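Local structure of Cfl (Pectobacterium brasiliense, 7A9J) at residues L106-V111 / Y131-E136; I352-I357 / N417-G422; S373-L378 / L409-N414. The protein is a coronafacic acid ligase of the ATP-dependent AMP-binding enzyme family that probably activates carboxylic acids with ATP for coupling. The protein carries 1 engineered substitution. All blocks are in the same frame, centred on the assembly; numbering follows the deposited sequence.

Contact 1 (106-111 with 131-136) lies apart from the other two, its centre about 41 Å from that of contact 2 and about 44 Å from that of contact 3, across the centre of the chain. It joins helix starts by van der Waals packing without a hydrogen bond between its segments and is partly buried. Contacts 2 and 3, whose centres are about 10 Å apart, belong to one run of antiparallel strands: 408-412 pairs with 376-381 in contact 3 and with 418-423, which contact 2 joins to 356-360. Contact 2 is buried and largely apolar outside its backbone bonds. Contact 3, partly buried, adds a polar margin of arginine, asparagine and water.

Contact 1 of 3, residues L106-V111 / Y131-E136; sequences LSAKEV and YETKQE
Ala-108 meets Glu-136 and Thr-133 with its methyl group and backbone, and these three residues supply most of the 183 Å² buried here. The CB of Ala-108 comes 3.7 Å from CD of Glu-136. Its distances to the two carboxylate oxygens of that residue are nearly equal, 3.9 Å to Glu-136 OE1 and 3.8 Å to Glu-136 OE2, so the methyl lies against the whole group rather than one oxygen. The bend of the glutamate at chi2 (77°) turns this carboxylate toward the methyl. Nearer the backbone, Glu-136 CG lies 3.8 Å from Ala-108 O.

The segments meet where helix 108-117 begins and where helix 127-132 gives way to helix 134-138. Ser-107 and Glu-110 form a capping box at the first of these starts: Glu-110 N donates to Ser-107 OG, while Ser-107 N donates to Glu-110 OE1 over 2.9 Å, reaching that oxygen from its anti side and 33° out of the carboxylate plane. Thr-133 holds the equivalent N-cap place before helix 134-138, but its side chain makes no capping bond.

Thr-133 instead contributes its methyl branch. CG2 stands opposite its own backbone N across the CA-CB bond and is 3.9 Å from both Ala-108 CA and Val-111 CG1, fitting between two residues about one helical turn apart. The hydroxyl is occupied elsewhere, as OG1 bonds to the carbonyl of Arg-129 in the preceding helix. His-78 of strand 74-78 touches both Val-111 and Thr-133, which places the contact against the five-stranded parallel sheet.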
loop_
_atom_site.group_PDB
_atom_site.type_symbol
_atom_site.label_atom_id
_atom_site.label_comp_id
_atom_site.label_asym_id
_atom_site.label_seq_id
_atom_site.Cartn_x
_atom_site.Cartn_y
_atom_site.Cartn_z
ATOM N N LEU A 106 13.021 -7.654 3.179
ATOM C CA LEU A 106 13.481 -8.766 3.990
ATOM C C LEU A 106 14.996 -8.932 3.954
ATOM O O LEU A 106 15.618 -8.888 2.887
ATOM C CB LEU A 106 12.832 -10.061 3.532
ATOM C CG LEU A 106 11.306 -10.119 3.544
ATOM C CD1 LEU A 106 10.887 -11.382 2.833
ATOM C CD2 LEU A 106 10.799 -10.085 4.954
ATOM N N SER A 107 15.584 -9.148 5.133
ATOM C CA SER A 107 16.970 -9.598 5.230
ATOM C C SER A 107 17.133 -11.006 4.632
ATOM O O SER A 107 16.160 -11.723 4.372
ATOM C CB SER A 107 17.432 -9.620 6.682
ATOM O OG SER A 107 16.859 -10.732 7.365
ATOM N N ALA A 108 18.396 -11.394 4.410
ATOM C CA ALA A 108 18.689 -12.734 3.896
ATOM C C ALA A 108 18.169 -13.836 4.829
ATOM O O ALA A 108 17.632 -14.849 4.371
ATOM C CB ALA A 108 20.200 -12.878 3.683
ATOM N N LYS A 109 18.300 -13.650 6.140
ATOM C CA LYS A 109 17.792 -14.670 7.060
ATOM C C LYS A 109 16.272 -14.722 6.987
ATOM O O LYS A 109 15.668 -15.804 7.024
ATOM C CB LYS A 109 18.297 -14.421 8.504
ATOM C CG LYS A 109 18.117 -12.971 9.006
ATOM C CD LYS A 109 19.197 -12.505 10.024
ATOM C CE LYS A 109 18.868 -11.117 10.645
ATOM N NZ LYS A 109 19.384 -9.922 9.902
ATOM N N GLU A 110 15.643 -13.568 6.787
ATOM C CA GLU A 110 14.191 -13.531 6.725
ATOM C C GLU A 110 13.679 -14.156 5.443
ATOM O O GLU A 110 12.630 -14.818 5.430
ATOM C CB GLU A 110 13.717 -12.089 6.834
ATOM C CG GLU A 110 13.774 -11.612 8.318
ATOM C CD GLU A 110 13.721 -10.103 8.465
ATOM O OE1 GLU A 110 13.787 -9.390 7.448
ATOM O OE2 GLU A 110 13.622 -9.619 9.611
ATOM N N VAL A 111 14.385 -13.909 4.345
ATOM C CA VAL A 111 14.036 -14.537 3.073
ATOM C C VAL A 111 14.126 -16.048 3.201
ATOM O O VAL A 111 13.196 -16.766 2.833
ATOM C CB VAL A 111 14.965 -14.013 1.972
ATOM C CG1 VAL A 111 14.826 -14.907 0.694
ATOM C CG2 VAL A 111 14.628 -12.559 1.666
ATOM N N TYR A 131 21.952 -12.510 -5.484
ATOM C CA TYR A 131 23.327 -12.555 -5.057
ATOM C C TYR A 131 23.486 -11.969 -3.655
ATOM O O TYR A 131 24.461 -12.274 -2.986
ATOM C CB TYR A 131 24.238 -11.847 -6.061
ATOM C CG TYR A 131 24.561 -12.820 -7.169
ATOM C CD1 TYR A 131 25.483 -13.841 -6.951
ATOM C CD2 TYR A 131 23.888 -12.765 -8.390
ATOM C CE1 TYR A 131 25.796 -14.784 -7.998
ATOM C CE2 TYR A 131 24.184 -13.701 -9.414
ATOM C CZ TYR A 131 25.087 -14.692 -9.182
ATOM O OH TYR A 131 25.415 -15.618 -10.190
ATOM N N GLU A 132 22.497 -11.200 -3.217
ATOM C CA GLU A 132 22.493 -10.730 -1.821
ATOM C C GLU A 132 22.116 -11.845 -0.844
ATOM O O GLU A 132 22.304 -11.704 0.379
ATOM C CB GLU A 132 21.463 -9.592 -1.698
ATOM C CG GLU A 132 21.989 -8.229 -2.131
ATOM C CD GLU A 132 20.874 -7.185 -2.370
ATOM O OE1 GLU A 132 19.657 -7.467 -2.151
ATOM O OE2 GLU A 132 21.228 -6.055 -2.786
ATOM N N THR A 133 21.552 -12.931 -1.362
ATOM C CA THR A 133 20.883 -13.971 -0.588
ATOM C C THR A 133 21.344 -15.368 -0.994
ATOM O O THR A 133 20.659 -16.352 -0.697
ATOM C CB THR A 133 19.372 -13.855 -0.795
ATOM O OG1 THR A 133 19.017 -12.473 -0.877
ATOM C CG2 THR A 133 18.637 -14.428 0.420
ATOM N N LYS A 134 22.461 -15.467 -1.705
ATOM C CA LYS A 134 22.749 -16.677 -2.472
ATOM C C LYS A 134 22.919 -17.895 -1.562
ATOM O O LYS A 134 22.348 -18.965 -1.809
ATOM C CB LYS A 134 24.033 -16.469 -3.289
ATOM C CG LYS A 134 24.378 -17.725 -4.135
ATOM C CD LYS A 134 25.340 -17.387 -5.226
ATOM C CE LYS A 134 25.729 -18.654 -6.023
ATOM N NZ LYS A 134 26.516 -19.694 -5.295
ATOM N N GLN A 135 23.735 -17.760 -0.528
ATOM C CA GLN A 135 24.022 -18.910 0.323
ATOM C C GLN A 135 22.755 -19.388 1.018
ATOM O O GLN A 135 22.491 -20.593 1.099
ATOM C CB GLN A 135 25.099 -18.540 1.334
ATOM C CG GLN A 135 26.474 -18.465 0.690
ATOM C CD GLN A 135 27.534 -18.005 1.656
ATOM O OE1 GLN A 135 27.223 -17.593 2.784
ATOM N NE2 GLN A 135 28.805 -18.080 1.233
ATOM N N GLU A 136 21.929 -18.445 1.464
ATOM C CA GLU A 136 20.672 -18.792 2.122
ATOM C C GLU A 136 19.727 -19.502 1.159
ATOM O O GLU A 136 19.181 -20.564 1.468
ATOM C CB GLU A 136 20.023 -17.525 2.708
ATOM C CG GLU A 136 20.824 -16.870 3.854
ATOM C CD GLU A 136 22.055 -16.053 3.395
ATOM O OE1 GLU A 136 22.256 -15.864 2.160
ATOM O OE2 GLU A 136 22.822 -15.595 4.265
#

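Contact 2 of 3, residues I352-I357 / N417-G422; sequences INEPSI and NLIFLG
Ile-357 sets its two branches against Leu-418 and Phe-420: Ile-357 CG1 reaches Leu-418 CB at 3.6 Å, and Ile-357 CG2 approaches Phe-420 CD1 at 3.7 Å. Its chi1 of 59° puts CG1 between the backbone N and the carbonyl carbon, directing that branch to Leu-418 and the other to the ring, which CG2 meets obliquely. On the face of Ser-356 and Ile-419, Ile-419 CD1 packs 3.9 Å from Ser-356 CB. The amide of Asn-417 comes to the same serine, Asn-417 ND2 lying 3.6 Å from Ser-356 CB, and Ile-352 approaches that amide from the opposite direction. The serine hydroxyl bonds to His-346 of strand 342-346.

Phe-420 N donates to Pro-355 O at 2.9 Å, nearly straight at the hydrogen (177°) but from above the carbonyl plane. Ile-357 N donates to Leu-418 O with a C=O...N angle of 172°, so the donor lies almost on the extended carbonyl bond. These two bonds flank Ser-356/Ile-419, a non-hydrogen-bonded pair in an antiparallel pairing. Strand 418-423 lies between strands 356-360 and 408-412, antiparallel to both, in mixed beta structure of this adenylate-forming (AMP-binding) family enzyme.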
loop_
_atom_site.group_PDB
_atom_site.type_symbol
_atom_site.label_atom_id
_atom_site.label_comp_id
_atom_site.label_asym_id
_atom_site.label_seq_id
_atom_site.Cartn_x
_atom_site.Cartn_y
_atom_site.Cartn_z
ATOM N N ILE A 352 -13.539 16.859 1.580
ATOM C CA ILE A 352 -14.096 16.708 2.936
ATOM C C ILE A 352 -13.158 17.405 3.906
ATOM O O ILE A 352 -11.981 17.025 3.990
ATOM C CB ILE A 352 -14.225 15.215 3.301
ATOM C CG1 ILE A 352 -14.952 14.419 2.183
ATOM C CG2 ILE A 352 -14.929 15.094 4.657
ATOM C CD1 ILE A 352 -16.268 14.976 1.893
ATOM N N ASN A 353 -13.681 18.407 4.605
ATOM C CA ASN A 353 -12.843 19.231 5.494
ATOM C C ASN A 353 -12.376 18.422 6.702
ATOM O O ASN A 353 -11.218 18.552 7.096
ATOM C CB ASN A 353 -13.562 20.528 5.872
ATOM C CG ASN A 353 -13.656 21.473 4.655
ATOM O OD1 ASN A 353 -12.638 22.028 4.197
ATOM N ND2 ASN A 353 -14.847 21.566 4.068
ATOM N N GLU A 354 -13.217 17.483 7.212
ATOM C CA GLU A 354 -12.825 16.617 8.343
ATOM C C GLU A 354 -11.924 15.466 7.877
ATOM O O GLU A 354 -12.079 14.959 6.774
ATOM C CB GLU A 354 -14.053 15.995 8.988
ATOM C CG GLU A 354 -15.176 17.018 9.408
ATOM C CD GLU A 354 -16.383 17.034 8.397
ATOM O OE1 GLU A 354 -17.528 17.015 8.905
ATOM O OE2 GLU A 354 -16.209 17.057 7.120
ATOM N N PRO A 355 -11.028 14.969 8.728
ATOM C CA PRO A 355 -10.323 13.730 8.397
ATOM C C PRO A 355 -11.281 12.592 8.088
ATOM O O PRO A 355 -12.251 12.344 8.805
ATOM C CB PRO A 355 -9.489 13.445 9.658
ATOM C CG PRO A 355 -9.330 14.772 10.281
ATOM C CD PRO A 355 -10.726 15.399 10.119
ATOM N N SER A 356 -11.065 11.972 6.949
ATOM C CA SER A 356 -11.966 10.925 6.519
ATOM C C SER A 356 -11.252 9.883 5.662
ATOM O O SER A 356 -10.186 10.103 5.067
ATOM C CB SER A 356 -13.187 11.534 5.765
ATOM O OG SER A 356 -12.752 12.058 4.528
ATOM N N ILE A 357 -11.808 8.690 5.689
ATOM C CA ILE A 357 -11.249 7.644 4.854
ATOM C C ILE A 357 -12.124 7.217 3.700
ATOM O O ILE A 357 -11.666 6.383 2.865
ATOM C CB ILE A 357 -10.838 6.403 5.647
ATOM C CG1 ILE A 357 -12.052 5.816 6.382
ATOM C CG2 ILE A 357 -9.654 6.761 6.542
ATOM C CD1 ILE A 357 -11.664 4.589 7.182
ATOM N N ASN A 417 -19.891 8.251 4.143
ATOM C CA ASN A 417 -18.479 8.559 4.333
ATOM C C ASN A 417 -18.049 8.237 5.776
ATOM O O ASN A 417 -18.784 8.493 6.718
ATOM C CB ASN A 417 -18.222 10.040 4.036
ATOM C CG ASN A 417 -16.750 10.389 4.043
ATOM O OD1 ASN A 417 -15.896 9.540 3.849
ATOM N ND2 ASN A 417 -16.449 11.667 4.301
ATOM N N LEU A 418 -16.862 7.603 5.898
ATOM C CA LEU A 418 -16.335 7.237 7.224
ATOM C C LEU A 418 -15.412 8.351 7.667
ATOM O O LEU A 418 -14.307 8.523 7.176
ATOM C CB LEU A 418 -15.610 5.900 7.139
ATOM C CG LEU A 418 -16.681 4.844 6.791
ATOM C CD1 LEU A 418 -15.912 3.581 6.451
ATOM C CD2 LEU A 418 -17.602 4.561 8.055
ATOM N N ILE A 419 -15.908 9.165 8.578
ATOM C CA ILE A 419 -15.054 10.119 9.261
ATOM C C ILE A 419 -14.041 9.387 10.119
ATOM O O ILE A 419 -14.375 8.454 10.868
ATOM C CB ILE A 419 -15.944 11.054 10.103
ATOM C CG1 ILE A 419 -16.854 11.886 9.238
ATOM C CG2 ILE A 419 -15.074 11.907 10.966
ATOM C CD1 ILE A 419 -16.270 12.561 7.977
ATOM N N PHE A 420 -12.812 9.840 10.095
ATOM C CA PHE A 420 -11.734 9.127 10.757
ATOM C C PHE A 420 -11.399 9.815 12.068
ATOM O O PHE A 420 -11.103 11.012 12.094
ATOM C CB PHE A 420 -10.500 9.030 9.844
ATOM C CG PHE A 420 -9.415 8.174 10.404
ATOM C CD1 PHE A 420 -9.505 6.793 10.281
ATOM C CD2 PHE A 420 -8.266 8.737 10.907
ATOM C CE1 PHE A 420 -8.483 5.995 10.752
ATOM C CE2 PHE A 420 -7.232 7.929 11.385
ATOM C CZ PHE A 420 -7.362 6.579 11.327
ATOM N N LEU A 421 -11.488 9.058 13.149
ATOM C CA LEU A 421 -11.284 9.625 14.473
ATOM C C LEU A 421 -9.973 9.158 15.073
ATOM O O LEU A 421 -9.703 9.404 16.280
ATOM C CB LEU A 421 -12.463 9.268 15.399
ATOM C CG LEU A 421 -13.763 9.779 14.790
ATOM C CD1 LEU A 421 -14.919 9.378 15.652
ATOM C CD2 LEU A 421 -13.669 11.286 14.745
ATOM N N GLY A 422 -9.160 8.470 14.289
ATOM C CA GLY A 422 -7.840 8.091 14.756
ATOM C C GLY A 422 -7.801 6.665 15.281
ATOM O O GLY A 422 -8.767 5.896 15.218
#

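Contact 3 of 3, residues S373-L378 / L409-N414; sequences SSNGEL and LVRQEN
Gly-376 and Val-410 form an antiparallel hydrogen-bonded pair, Gly-376 N giving to Val-410 O at 3.0 Å and Val-410 N to Gly-376 O at 2.9 Å. CA-H...O contacts accompany these bonds, from Asn-375 CA to Val-410 O and from Leu-409 CA to Gly-376 O. The adjoining Glu-377/Leu-409 pair is non-hydrogen-bonded.

Apolar contact is made by Leu-378 CB, 3.8 Å from Val-410 CG2, on the side where Ile-366 and Ile-368 of strand 365-368 pack. Leu-409 CD2 lies against the backbone, 3.6 Å from Glu-377 N.

Polar contacts gather at the other end. Asn-375 and Arg-411 run side by side, and Arg-411 NH1 donates to Asn-375 OD1 at 3.0 Å. The acceptor lies near the guanidinium plane at its edge, with the two flat groups turned 50° apart. After an extended chi1 and chi2, a turn at chi3 (63°) brings the arginine NH1 to that oxygen. A water accepts the N-H of Gln-412 and donates to Ser-374 O, bridging the segments.

Asn-375 ND2 bonds to Tyr-436 OH, and Ser-374 OG gives OD1 a weak second bond; together these partners are consistent with one orientation of the amide, OD1 taking an N-H of Arg-411.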
loop_
_atom_site.group_PDB
_atom_site.type_symbol
_atom_site.label_atom_id
_atom_site.label_comp_id
_atom_site.label_asym_id
_atom_site.label_seq_id
_atom_site.Cartn_x
_atom_site.Cartn_y
_atom_site.Cartn_z
ATOM N N SER A 373 -22.820 5.647 21.414
ATOM C CA SER A 373 -22.455 6.944 20.845
ATOM C C SER A 373 -22.298 6.757 19.343
ATOM O O SER A 373 -22.335 5.626 18.848
ATOM C CB SER A 373 -21.164 7.491 21.461
ATOM O OG SER A 373 -20.081 7.204 20.597
ATOM N N SER A 374 -22.087 7.867 18.607
ATOM C CA SER A 374 -21.927 7.728 17.162
ATOM C C SER A 374 -20.531 7.260 16.752
ATOM O O SER A 374 -20.335 6.912 15.570
ATOM C CB SER A 374 -22.242 9.047 16.444
ATOM O OG SER A 374 -21.383 10.086 16.892
ATOM N N ASN A 375 -19.542 7.268 17.664
ATOM C CA ASN A 375 -18.155 6.920 17.274
ATOM C C ASN A 375 -17.781 5.526 17.780
ATOM O O ASN A 375 -18.078 5.185 18.938
ATOM C CB ASN A 375 -17.184 7.952 17.873
ATOM C CG ASN A 375 -17.596 9.394 17.568
ATOM O OD1 ASN A 375 -18.147 9.686 16.496
ATOM N ND2 ASN A 375 -17.300 10.292 18.466
ATOM N N GLY A 376 -17.121 4.718 16.936
ATOM C CA GLY A 376 -16.672 3.457 17.499
ATOM C C GLY A 376 -15.652 2.794 16.607
ATOM O O GLY A 376 -15.313 3.296 15.536
ATOM N N GLU A 377 -15.153 1.650 17.070
ATOM C CA GLU A 377 -14.190 0.902 16.260
ATOM C C GLU A 377 -14.787 0.383 14.951
ATOM O O GLU A 377 -15.866 -0.213 14.935
ATOM C CB GLU A 377 -13.615 -0.272 17.067
ATOM C CG GLU A 377 -12.525 -0.971 16.250
ATOM C CD GLU A 377 -11.780 -2.071 17.003
ATOM O OE1 GLU A 377 -12.252 -2.496 18.090
ATOM O OE2 GLU A 377 -10.728 -2.508 16.474
ATOM N N LEU A 378 -14.058 0.598 13.859
ATOM C CA LEU A 378 -14.427 0.104 12.537
ATOM C C LEU A 378 -14.088 -1.379 12.436
ATOM O O LEU A 378 -12.925 -1.768 12.626
ATOM C CB LEU A 378 -13.686 0.874 11.455
ATOM C CG LEU A 378 -13.823 0.367 10.052
ATOM C CD1 LEU A 378 -15.287 0.411 9.679
ATOM C CD2 LEU A 378 -12.943 1.276 9.167
ATOM N N LEU A 409 -10.987 4.159 14.915
ATOM C CA LEU A 409 -12.269 4.740 15.308
ATOM C C LEU A 409 -12.859 5.531 14.148
ATOM O O LEU A 409 -12.144 6.260 13.464
ATOM C CB LEU A 409 -12.058 5.676 16.457
ATOM C CG LEU A 409 -11.523 5.000 17.716
ATOM C CD1 LEU A 409 -11.418 6.017 18.849
ATOM C CD2 LEU A 409 -12.519 3.922 18.117
ATOM N N VAL A 410 -14.160 5.413 13.944
ATOM C CA VAL A 410 -14.816 6.119 12.842
ATOM C C VAL A 410 -16.209 6.556 13.290
ATOM O O VAL A 410 -16.746 6.141 14.330
ATOM C CB VAL A 410 -14.959 5.283 11.554
ATOM C CG1 VAL A 410 -13.585 4.919 10.949
ATOM C CG2 VAL A 410 -15.828 4.042 11.843
ATOM N N ARG A 411 -16.807 7.402 12.449
ATOM C CA ARG A 411 -18.204 7.754 12.529
ATOM C C ARG A 411 -18.700 7.759 11.104
ATOM O O ARG A 411 -17.982 8.216 10.217
ATOM C CB ARG A 411 -18.426 9.148 13.149
ATOM C CG ARG A 411 -19.846 9.586 13.062
ATOM C CD ARG A 411 -20.033 10.932 13.747
ATOM N NE ARG A 411 -19.267 12.011 13.102
ATOM C CZ ARG A 411 -18.232 12.617 13.691
ATOM N NH1 ARG A 411 -17.813 12.229 14.893
ATOM N NH2 ARG A 411 -17.624 13.623 13.083
ATOM N N GLN A 412 -19.884 7.214 10.860
ATOM C CA GLN A 412 -20.344 7.117 9.483
ATOM C C GLN A 412 -21.345 8.244 9.259
ATOM O O GLN A 412 -22.266 8.412 10.037
ATOM C CB GLN A 412 -20.966 5.759 9.222
ATOM C CG GLN A 412 -21.370 5.491 7.777
ATOM C CD GLN A 412 -22.263 4.282 7.789
ATOM O OE1 GLN A 412 -21.857 3.212 7.401
ATOM N NE2 GLN A 412 -23.465 4.434 8.349
ATOM N N GLU A 413 -21.131 9.031 8.209
ATOM C CA GLU A 413 -22.047 10.138 7.928
ATOM C C GLU A 413 -23.252 9.613 7.147
ATOM O O GLU A 413 -23.280 8.467 6.657
ATOM C CB GLU A 413 -21.332 11.226 7.095
ATOM C CG GLU A 413 -20.078 11.823 7.783
ATOM C CD GLU A 413 -20.330 13.204 8.341
ATOM O OE1 GLU A 413 -19.704 14.150 7.816
ATOM O OE2 GLU A 413 -21.162 13.352 9.275
ATOM N N ASN A 414 -24.217 10.509 6.974
ATOM C CA ASN A 414 -25.441 10.190 6.259
ATOM C C ASN A 414 -25.198 9.687 4.857
ATOM O O ASN A 414 -25.901 8.791 4.399
ATOM C CB ASN A 414 -26.315 11.426 6.242
ATOM C CG ASN A 414 -26.971 11.658 7.616
ATOM O OD1 ASN A 414 -27.253 10.682 8.332
ATOM N ND2 ASN A 414 -27.168 12.920 8.008
HETATM O O HOH W 1 -21.407 6.217 13.080
#